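Local atomic coordinates of ribose-phosphate pyrophosphokinase (PDB entry 5MP7), a protein that probably catalyses the transfer of the pyrophosphoryl group of ATP to ribose 5-phosphate, making the nucleotide precursor PRPP with the help of magnesium. Residues Pro98-Ala103 and Leu119-Leu124. Sequence-based numbering, arbitrary orientation.
Sequences PFYPYA and LVADLL
Val-120 projects from its helix as a forked knob, and Tyr-100, Pro-101 and Tyr-102 shape the hollow that receives it, a small example of a branched side chain set into a hollow of a turn. One methyl, CG1, lies anti to the backbone N (chi1 168°) and meets the phenol end of Tyr-100, 3.9 Å from CZ and 3.8 Å from OH, the two side chains approaching tip to tip. The other methyl, CG2, lies 3.9 Å from CD2 of Tyr-102, whose side chain crosses that of Val-120 at about a right angle. The Pro-101 carbonyl O comes within 3.7 Å of the same CG2, while the proline ring touches CG1 more loosely. The three residues lining the hollow belong to a type II beta turn from Tyr-100 to Ala-103, its closing bond from Ala-103 N to Tyr-100 O weak, in the loop between strand 92-97 and helix 116-127 of the N-terminal, PRTase-like domain; Leu-71 of helix 71-87 lies against Pro-101 and Tyr-102. The Tyr-100 CG is anti to the backbone N (chi1 -169°), and at the far end of the ring the OH lies 3.5 Å from Ala-121 CB. That hydroxyl is hydrogen-bonded to Ala-117 O, one turn earlier in the helix, whereas Ala-121 N, 3.4 Å from the same OH, is poorly angled for a bond. Tyr-102 OH is hydrogen-bonded to Asn-72 OD1 and to Ile-48 N of a neighbouring subunit, and Tyr-102 N to Glu-47 OE2 of that subunit, a predicted ATP-binding residue, consistent with a nucleotide site shared between subunits beside the turn.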
loop_
_atom_site.group_PDB
_atom_site.type_symbol
_atom_site.label_atom_id
_atom_site.label_comp_id
_atom_site.label_asym_id
_atom_site.label_seq_id
_atom_site.Cartn_x
_atom_site.Cartn_y
_atom_site.Cartn_z
ATOM N N PRO A 98 24.578 52.703 -22.211
ATOM C CA PRO A 98 24.883 53.010 -23.604
ATOM C C PRO A 98 23.649 52.898 -24.488
ATOM O O PRO A 98 23.454 53.729 -25.353
ATOM C CB PRO A 98 25.931 51.970 -23.968
ATOM C CG PRO A 98 26.575 51.605 -22.685
ATOM C CD PRO A 98 25.485 51.670 -21.665
ATOM N N PHE A 99 22.817 51.893 -24.257
ATOM C CA PHE A 99 21.493 51.806 -24.862
ATOM C C PHE A 99 20.462 52.013 -23.746
ATOM O O PHE A 99 20.393 51.229 -22.792
ATOM C CB PHE A 99 21.358 50.442 -25.516
ATOM C CG PHE A 99 19.973 50.109 -26.014
ATOM C CD1 PHE A 99 19.587 50.491 -27.283
ATOM C CD2 PHE A 99 19.096 49.360 -25.236
ATOM C CE1 PHE A 99 18.341 50.161 -27.779
ATOM C CE2 PHE A 99 17.850 49.027 -25.715
ATOM C CZ PHE A 99 17.464 49.438 -26.988
ATOM N N TYR A 100 19.708 53.102 -23.829
ATOM C CA TYR A 100 18.772 53.483 -22.767
ATOM C C TYR A 100 17.523 52.610 -22.846
ATOM O O TYR A 100 16.797 52.642 -23.830
ATOM C CB TYR A 100 18.430 54.949 -22.906
ATOM C CG TYR A 100 17.682 55.547 -21.754
ATOM C CD1 TYR A 100 16.301 55.383 -21.623
ATOM C CD2 TYR A 100 18.320 56.369 -20.836
ATOM C CE1 TYR A 100 15.589 55.994 -20.598
ATOM C CE2 TYR A 100 17.612 56.988 -19.784
ATOM C CZ TYR A 100 16.247 56.805 -19.691
ATOM O OH TYR A 100 15.522 57.383 -18.697
ATOM N N PRO A 101 17.292 51.785 -21.844
ATOM C CA PRO A 101 16.123 50.919 -21.882
ATOM C C PRO A 101 14.800 51.679 -21.784
ATOM O O PRO A 101 14.714 52.650 -21.033
ATOM C CB PRO A 101 16.289 50.035 -20.627
ATOM C CG PRO A 101 17.268 50.720 -19.761
ATOM C CD PRO A 101 17.922 51.819 -20.521
ATOM N N TYR A 102 13.807 51.188 -22.536
ATOM C CA TYR A 102 12.490 51.730 -22.646
ATOM C C TYR A 102 12.445 53.071 -23.356
ATOM O O TYR A 102 11.442 53.778 -23.267
ATOM C CB TYR A 102 11.807 51.800 -21.265
ATOM C CG TYR A 102 11.472 50.465 -20.760
ATOM C CD1 TYR A 102 10.341 49.837 -21.186
ATOM C CD2 TYR A 102 12.319 49.795 -19.878
ATOM C CE1 TYR A 102 10.004 48.586 -20.723
ATOM C CE2 TYR A 102 12.010 48.542 -19.401
ATOM C CZ TYR A 102 10.841 47.940 -19.830
ATOM O OH TYR A 102 10.551 46.662 -19.459
ATOM N N ALA A 103 13.500 53.440 -24.062
ATOM C CA ALA A 103 13.547 54.745 -24.769
ATOM C C ALA A 103 12.440 54.915 -25.779
ATOM O O ALA A 103 11.984 56.029 -25.969
ATOM C CB ALA A 103 14.893 54.968 -25.422
ATOM N N LEU A 119 9.898 56.591 -16.250
ATOM C CA LEU A 119 9.971 55.730 -15.060
ATOM C C LEU A 119 11.393 55.234 -14.828
ATOM O O LEU A 119 11.851 55.246 -13.718
ATOM C CB LEU A 119 9.029 54.534 -15.172
ATOM C CG LEU A 119 9.060 53.504 -14.045
ATOM C CD1 LEU A 119 8.520 54.084 -12.759
ATOM C CD2 LEU A 119 8.286 52.272 -14.474
ATOM N N VAL A 120 12.109 54.870 -15.890
ATOM C CA VAL A 120 13.508 54.459 -15.767
ATOM C C VAL A 120 14.371 55.546 -15.146
ATOM O O VAL A 120 15.201 55.268 -14.275
ATOM C CB VAL A 120 14.078 54.051 -17.124
ATOM C CG1 VAL A 120 15.601 53.901 -17.098
ATOM C CG2 VAL A 120 13.464 52.738 -17.573
ATOM N N ALA A 121 14.214 56.785 -15.600
ATOM C CA ALA A 121 14.985 57.890 -15.021
ATOM C C ALA A 121 14.673 58.101 -13.545
ATOM O O ALA A 121 15.576 58.377 -12.791
ATOM C CB ALA A 121 14.772 59.187 -15.797
ATOM N N ASP A 122 13.405 57.978 -13.162
ATOM C CA ASP A 122 12.991 58.146 -11.775
ATOM C C ASP A 122 13.530 57.045 -10.880
ATOM O O ASP A 122 13.925 57.314 -9.753
ATOM C CB ASP A 122 11.484 58.143 -11.647
ATOM C CG ASP A 122 10.814 59.374 -12.297
ATOM O OD1 ASP A 122 11.500 60.417 -12.458
ATOM O OD2 ASP A 122 9.581 59.298 -12.621
ATOM N N LEU A 123 13.515 55.812 -11.370
ATOM C CA LEU A 123 14.085 54.711 -10.638
ATOM C C LEU A 123 15.601 54.858 -10.442
ATOM O O LEU A 123 16.096 54.581 -9.373
ATOM C CB LEU A 123 13.796 53.392 -11.356
ATOM C CG LEU A 123 12.363 52.992 -11.643
ATOM C CD1 LEU A 123 12.375 51.613 -12.238
ATOM C CD2 LEU A 123 11.451 53.061 -10.443
ATOM N N LEU A 124 16.332 55.284 -11.462
ATOM C CA LEU A 124 17.768 55.547 -11.320
ATOM C C LEU A 124 18.044 56.636 -10.301
ATOM O O LEU A 124 19.015 56.543 -9.559
ATOM C CB LEU A 124 18.411 55.938 -12.660
ATOM C CG LEU A 124 18.521 54.810 -13.695
ATOM C CD1 LEU A 124 18.670 55.331 -15.129
ATOM C CD2 LEU A 124 19.699 53.910 -13.377
#